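Local coordinates for outer membrane protein (Tpn50) (PDB 3OON), which probably binds peptidoglycan through this OmpA-like C-terminal domain, as its relatives do, and so would link the outer membrane to the cell wall, at residues K34-I39 against R75-Y80. Sequence-based numbering, arbitrary orientation.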
ATOM      1  N   LYS A  34       1.912  14.994   4.549  1.00 37.91           N
ATOM      2  CA  LYS A  34       1.307  13.961   5.382  1.00 37.67           C
ATOM      3  C   LYS A  34       1.262  12.608   4.641  1.00 35.82           C
ATOM      4  O   LYS A  34       1.476  11.551   5.240  1.00 35.09           O
ATOM      5  CB  LYS A  34      -0.097  14.404   5.810  1.00 39.03           C
ATOM      6  CG  LYS A  34      -0.765  13.528   6.868  1.00 42.71           C
ATOM      7  CD  LYS A  34      -0.541  14.067   8.286  1.00 47.46           C
ATOM      8  CE  LYS A  34      -1.814  13.983   9.141  1.00 49.62           C
ATOM      9  NZ  LYS A  34      -2.273  12.592   9.424  1.00 50.99           N
ATOM     10  N   LYS A  35       0.996  12.651   3.339  1.00 34.20           N
ATOM     11  CA  LYS A  35       1.052  11.444   2.504  1.00 32.78           C
ATOM     12  C   LYS A  35       2.472  10.871   2.420  1.00 31.61           C
ATOM     13  O   LYS A  35       2.676   9.649   2.522  1.00 30.87           O
ATOM     14  CB  LYS A  35       0.527  11.744   1.105  1.00 33.19           C
ATOM     15  CG  LYS A  35       0.487  10.532   0.185  1.00 34.59           C
ATOM     16  CD  LYS A  35       0.153  10.922  -1.275  1.00 38.14           C
ATOM     17  CE  LYS A  35      -1.297  11.275  -1.458  1.00 39.90           C
ATOM     18  NZ  LYS A  35      -1.698  11.122  -2.885  1.00 41.88           N
ATOM     19  N   ILE A  36       3.455  11.747   2.232  1.00 30.75           N
ATOM     20  CA  ILE A  36       4.845  11.295   2.218  1.00 30.10           C
ATOM     21  C   ILE A  36       5.249  10.756   3.600  1.00 30.17           C
ATOM     22  O   ILE A  36       6.061   9.841   3.695  1.00 29.55           O
ATOM     23  CB  ILE A  36       5.819  12.382   1.727  1.00 30.15           C
ATOM     24  CG1 ILE A  36       5.389  12.909   0.347  1.00 30.37           C
ATOM     25  CG2 ILE A  36       7.234  11.814   1.632  1.00 30.20           C
ATOM     26  CD1 ILE A  36       6.065  14.209  -0.045  1.00 31.65           C
ATOM     27  N   ASP A  37       4.660  11.306   4.659  1.00 30.93           N
ATOM     28  CA  ASP A  37       4.901  10.810   6.028  1.00 31.55           C
ATOM     29  C   ASP A  37       4.461   9.355   6.188  1.00 30.83           C
ATOM     30  O   ASP A  37       5.125   8.560   6.857  1.00 30.17           O
ATOM     31  CB  ASP A  37       4.176  11.670   7.059  1.00 32.89           C
ATOM     32  CG  ASP A  37       4.841  13.016   7.281  1.00 35.40           C
ATOM     33  OD1 ASP A  37       5.997  13.202   6.853  1.00 37.46           O
ATOM     34  OD2 ASP A  37       4.192  13.890   7.893  1.00 37.94           O
ATOM     35  N   LEU A  38       3.340   9.017   5.563  1.00 30.41           N
ATOM     36  CA  LEU A  38       2.867   7.638   5.524  1.00 30.41           C
ATOM     37  C   LEU A  38       3.845   6.748   4.757  1.00 29.88           C
ATOM     38  O   LEU A  38       4.196   5.653   5.217  1.00 29.67           O
ATOM     39  CB  LEU A  38       1.455   7.544   4.921  1.00 30.91           C
ATOM     40  CG  LEU A  38       0.927   6.116   4.719  1.00 31.60           C
ATOM     41  CD1 LEU A  38       0.929   5.288   6.023  1.00 32.66           C
ATOM     42  CD2 LEU A  38      -0.459   6.164   4.118  1.00 34.26           C
ATOM     43  N   ILE A  39       4.287   7.216   3.589  1.00 29.48           N
ATOM     44  CA  ILE A  39       5.342   6.512   2.854  1.00 29.49           C
ATOM     45  C   ILE A  39       6.564   6.296   3.766  1.00 29.92           C
ATOM     46  O   ILE A  39       7.133   5.201   3.808  1.00 30.11           O
ATOM     47  CB  ILE A  39       5.723   7.268   1.558  1.00 28.98           C
ATOM     48  CG1 ILE A  39       4.548   7.229   0.568  1.00 29.26           C
ATOM     49  CG2 ILE A  39       6.964   6.668   0.918  1.00 28.78           C
ATOM     50  CD1 ILE A  39       4.549   8.357  -0.440  1.00 30.22           C
ATOM     51  N   ARG A  75      13.574  13.904  -6.841  1.00 26.36           N
ATOM     52  CA  ARG A  75      14.508  14.454  -5.851  1.00 27.63           C
ATOM     53  C   ARG A  75      13.830  15.234  -4.722  1.00 27.99           C
ATOM     54  O   ARG A  75      14.258  15.141  -3.568  1.00 28.23           O
ATOM     55  CB  ARG A  75      15.593  15.287  -6.538  1.00 28.53           C
ATOM     56  CG  ARG A  75      16.645  14.411  -7.160  1.00 30.96           C
ATOM     57  CD  ARG A  75      17.805  15.174  -7.773  1.00 36.32           C
ATOM     58  NE  ARG A  75      18.720  14.227  -8.407  1.00 39.47           N
ATOM     59  CZ  ARG A  75      19.703  13.586  -7.780  1.00 41.53           C
ATOM     60  NH1 ARG A  75      19.940  13.792  -6.485  1.00 42.77           N
ATOM     61  NH2 ARG A  75      20.462  12.737  -8.459  1.00 42.79           N
ATOM     62  N   ALA A  76      12.776  15.983  -5.042  1.00 27.97           N
ATOM     63  CA  ALA A  76      11.996  16.690  -4.018  1.00 28.63           C
ATOM     64  C   ALA A  76      11.432  15.705  -2.978  1.00 28.61           C
ATOM     65  O   ALA A  76      11.486  15.968  -1.771  1.00 29.06           O
ATOM     66  CB  ALA A  76      10.872  17.491  -4.666  1.00 29.09           C
ATOM     67  N   ILE A  77      10.907  14.571  -3.453  1.00 28.22           N
ATOM     68  CA  ILE A  77      10.379  13.514  -2.580  1.00 28.14           C
ATOM     69  C   ILE A  77      11.501  12.886  -1.753  1.00 28.46           C
ATOM     70  O   ILE A  77      11.387  12.759  -0.522  1.00 28.44           O
ATOM     71  CB  ILE A  77       9.623  12.414  -3.383  1.00 27.74           C
ATOM     72  CG1 ILE A  77       8.479  13.025  -4.219  1.00 29.30           C
ATOM     73  CG2 ILE A  77       9.126  11.294  -2.452  1.00 27.53           C
ATOM     74  CD1 ILE A  77       7.338  13.597  -3.438  1.00 29.20           C
ATOM     75  N   GLY A  78      12.583  12.517  -2.434  1.00 28.45           N
ATOM     76  CA  GLY A  78      13.755  11.921  -1.787  1.00 29.28           C
ATOM     77  C   GLY A  78      14.346  12.828  -0.726  1.00 30.40           C
ATOM     78  O   GLY A  78      14.676  12.370   0.378  1.00 30.44           O
ATOM     79  N   ASN A  79      14.464  14.116  -1.049  1.00 31.21           N
ATOM     80  CA  ASN A  79      15.023  15.096  -0.115  1.00 32.92           C
ATOM     81  C   ASN A  79      14.245  15.172   1.194  1.00 33.56           C
ATOM     82  O   ASN A  79      14.840  15.330   2.263  1.00 34.59           O
ATOM     83  CB  ASN A  79      15.109  16.480  -0.749  1.00 33.37           C
ATOM     84  CG  ASN A  79      16.237  16.597  -1.764  1.00 34.87           C
ATOM     85  OD1 ASN A  79      17.139  15.755  -1.817  1.00 36.49           O
ATOM     86  ND2 ASN A  79      16.187  17.644  -2.579  1.00 35.30           N
ATOM     87  N   TYR A  80      12.923  15.055   1.105  1.00 33.35           N
ATOM     88  CA  TYR A  80      12.075  15.073   2.288  1.00 34.00           C
ATOM     89  C   TYR A  80      12.304  13.827   3.134  1.00 33.79           C
ATOM     90  O   TYR A  80      12.423  13.920   4.360  1.00 33.80           O
ATOM     91  CB  TYR A  80      10.597  15.221   1.908  1.00 34.14           C
ATOM     92  CG  TYR A  80       9.679  15.299   3.111  1.00 35.64           C
ATOM     93  CD1 TYR A  80       9.644  16.439   3.915  1.00 37.57           C
ATOM     94  CD2 TYR A  80       8.869  14.228   3.457  1.00 35.83           C
ATOM     95  CE1 TYR A  80       8.813  16.506   5.024  1.00 39.36           C
ATOM     96  CE2 TYR A  80       8.027  14.286   4.555  1.00 37.70           C
ATOM     97  CZ  TYR A  80       8.005  15.428   5.337  1.00 39.13           C
ATOM     98  OH  TYR A  80       7.175  15.496   6.432  1.00 40.47           O
TER
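Tyr-80 and Asp-37 make the polar part of this helix-helix contact. Tyr-80 OH donates a hydrogen bond to Asp-37 OD1 at 2.6 Å. It reaches that oxygen on the syn side, slightly out of the carboxylate plane. The carboxylate and ring planes are 27° apart. Asp-37 OD1 lies in the ring plane, at its edge, 3.3 Å from Tyr-80 CE2. With chi1 at -178°, the Tyr-80 ring swings away from its own backbone N and spans the distance to helix 33-45. The bond would fix the direction of the hydroxyl.

The apolar part centres on Ile-36. Its CG2 methyl meets the same ring edge, 3.4 Å from Tyr-80 CD2. Its other branch, ending in CD1, reaches Ile-77, and the two CD1 methyls, of Ile-36 and Ile-77, are 3.7 Å apart. Ile-19 of strand 12-20 and Ile-28 touch both isoleucines and continue the apolar core. Tyr-33 also meets the Tyr-80 ring.

The segment axes come within 11.0 Å at a crossing angle of -66°, a wide spacing bridged by large side chains. The contact joins helices 33-45 and 63-83, which both pack against the mixed sheet of the OmpA C-terminal-like alpha/beta fold.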